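Local coordinates for protein alternansucrase (Leuconostoc mesenteroides, PDB 6HVG) that is a glycoside hydrolase family 70 enzyme of the TIM-barrel clan that also carries repeats of the choline-binding and putative cell-wall-binding type, at residues K1367-G1370 and N1376-Y1379. Sequence-based numbering, arbitrary orientation.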
ATOM      1  N   LYS A1367      13.084 -29.847   7.956  1.00 55.69           N
ATOM      2  CA  LYS A1367      12.452 -30.024   6.648  1.00 59.13           C
ATOM      3  C   LYS A1367      12.408 -31.518   6.310  1.00 53.14           C
ATOM      4  O   LYS A1367      12.763 -31.937   5.215  1.00 54.78           O
ATOM      5  CB  LYS A1367      13.196 -29.195   5.574  1.00 68.49           C
ATOM      6  CG  LYS A1367      12.317 -28.745   4.414  1.00 85.53           C
ATOM      7  CD  LYS A1367      13.097 -28.069   3.283  1.00 91.15           C
ATOM      8  CE  LYS A1367      12.160 -27.650   2.153  1.00 91.93           C
ATOM      9  NZ  LYS A1367      11.196 -26.598   2.601  1.00 94.30           N
ATOM     10  N   GLY A1368      11.934 -32.318   7.254  1.00 48.14           N
ATOM     11  CA  GLY A1368      11.937 -33.766   7.063  1.00 48.90           C
ATOM     12  C   GLY A1368      11.227 -34.571   8.132  1.00 46.54           C
ATOM     13  O   GLY A1368      10.851 -34.043   9.184  1.00 45.53           O
ATOM     14  N   PHE A1369      11.043 -35.852   7.848  1.00 44.99           N
ATOM     15  CA  PHE A1369      10.300 -36.714   8.731  1.00 49.01           C
ATOM     16  C   PHE A1369      11.191 -37.411   9.745  1.00 48.06           C
ATOM     17  O   PHE A1369      12.303 -37.809   9.422  1.00 45.69           O
ATOM     18  CB  PHE A1369       9.507 -37.747   7.921  1.00 51.59           C
ATOM     19  CG  PHE A1369       8.378 -37.151   7.120  1.00 55.01           C
ATOM     20  CD1 PHE A1369       8.610 -36.728   5.818  1.00 56.99           C
ATOM     21  CD2 PHE A1369       7.082 -37.027   7.649  1.00 54.25           C
ATOM     22  CE1 PHE A1369       7.591 -36.200   5.056  1.00 56.17           C
ATOM     23  CE2 PHE A1369       6.063 -36.496   6.884  1.00 54.92           C
ATOM     24  CZ  PHE A1369       6.328 -36.070   5.597  1.00 56.65           C
ATOM     25  N   GLY A1370      10.674 -37.587  10.964  1.00 51.48           N
ATOM     26  CA  GLY A1370      11.454 -38.159  12.062  1.00 52.46           C
ATOM     27  C   GLY A1370      10.659 -39.166  12.829  1.00 54.38           C
ATOM     28  O   GLY A1370       9.561 -38.857  13.277  1.00 58.62           O
ATOM     29  N   ASN A1376       6.071 -44.040  15.478  1.00 67.98           N
ATOM     30  CA  ASN A1376       5.263 -42.939  14.952  1.00 68.40           C
ATOM     31  C   ASN A1376       6.099 -41.927  14.161  1.00 68.74           C
ATOM     32  O   ASN A1376       7.173 -41.539  14.592  1.00 72.52           O
ATOM     33  CB  ASN A1376       4.569 -42.167  16.089  1.00 69.82           C
ATOM     34  CG  ASN A1376       3.717 -43.053  16.962  1.00 68.62           C
ATOM     35  OD1 ASN A1376       2.617 -43.407  16.580  1.00 70.46           O
ATOM     36  ND2 ASN A1376       4.214 -43.407  18.139  1.00 67.62           N
ATOM     37  N   VAL A1377       5.582 -41.455  13.032  1.00 66.45           N
ATOM     38  CA  VAL A1377       6.321 -40.512  12.202  1.00 62.89           C
ATOM     39  C   VAL A1377       5.781 -39.105  12.396  1.00 57.89           C
ATOM     40  O   VAL A1377       4.578 -38.900  12.424  1.00 57.43           O
ATOM     41  CB  VAL A1377       6.289 -40.895  10.702  1.00 66.48           C
ATOM     42  CG1 VAL A1377       7.122 -39.912   9.904  1.00 66.00           C
ATOM     43  CG2 VAL A1377       6.827 -42.313  10.517  1.00 70.16           C
ATOM     44  N   TYR A1378       6.692 -38.145  12.556  1.00 54.74           N
ATOM     45  CA  TYR A1378       6.362 -36.728  12.683  1.00 52.92           C
ATOM     46  C   TYR A1378       7.116 -35.960  11.595  1.00 54.39           C
ATOM     47  O   TYR A1378       8.028 -36.512  10.980  1.00 58.73           O
ATOM     48  CB  TYR A1378       6.779 -36.207  14.057  1.00 53.05           C
ATOM     49  CG  TYR A1378       6.147 -36.918  15.238  1.00 52.69           C
ATOM     50  CD1 TYR A1378       6.605 -38.150  15.676  1.00 53.05           C
ATOM     51  CD2 TYR A1378       5.082 -36.328  15.937  1.00 53.07           C
ATOM     52  CE1 TYR A1378       6.014 -38.783  16.765  1.00 54.31           C
ATOM     53  CE2 TYR A1378       4.492 -36.951  17.023  1.00 52.54           C
ATOM     54  CZ  TYR A1378       4.961 -38.169  17.441  1.00 53.32           C
ATOM     55  OH  TYR A1378       4.374 -38.765  18.525  1.00 54.96           O
ATOM     56  N   TYR A1379       6.734 -34.708  11.342  1.00 50.62           N
ATOM     57  CA  TYR A1379       7.472 -33.860  10.414  1.00 50.04           C
ATOM     58  C   TYR A1379       7.953 -32.593  11.109  1.00 51.43           C
ATOM     59  O   TYR A1379       7.282 -32.061  11.982  1.00 48.60           O
ATOM     60  CB  TYR A1379       6.610 -33.472   9.200  1.00 49.41           C
ATOM     61  CG  TYR A1379       7.290 -32.529   8.197  1.00 47.89           C
ATOM     62  CD1 TYR A1379       7.162 -31.156   8.293  1.00 46.13           C
ATOM     63  CD2 TYR A1379       8.065 -33.031   7.153  1.00 49.15           C
ATOM     64  CE1 TYR A1379       7.781 -30.307   7.384  1.00 45.70           C
ATOM     65  CE2 TYR A1379       8.689 -32.183   6.240  1.00 46.35           C
ATOM     66  CZ  TYR A1379       8.534 -30.828   6.362  1.00 44.69           C
ATOM     67  OH  TYR A1379       9.178 -29.993   5.476  1.00 44.53           O
TER
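Tyr1379 lies along the neighbouring strand instead of standing off the sheet: its ring runs past the backbone of Gly1368, with CE2 3.4 Å from Gly1368 N, and ends with OH 3.5 Å from Lys1367 CG. A chi1 of 178° puts the ring trans to the Tyr1379 amide and carries it back past Gly1368 toward Lys1367. On the way its edge meets the face of Phe1369, an edge-to-face pair with centroids 5.1 Å apart and planes at 66°; CD2 of Tyr1379 sits over the centre of the Phe1369 ring. From two residues before Tyr1379 on strand 1377-1380, Val1377 CG1 packs against Phe1369 CD2 at 3.7 Å, while Tyr1400 and Tyr352 also touch the phenylalanine. The frame is an antiparallel hairpin within a putative cell-wall-binding repeat. Gly1370 and Tyr1378 form a hydrogen-bonded pair, Gly1370 N to Tyr1378 O at 2.9 Å and Tyr1378 N to Gly1370 O at 3.0 Å. Further back, Lys1367 and Gly1368 both face Phe1380 in a G1 beta bulge. Reciprocal amide bonds thus set the strand register, and strand 352-355 is joined through both side chains and backbone: Phe1369 and Val1377 pack on Tyr352, and the Phe1369 backbone bonds to Ala353.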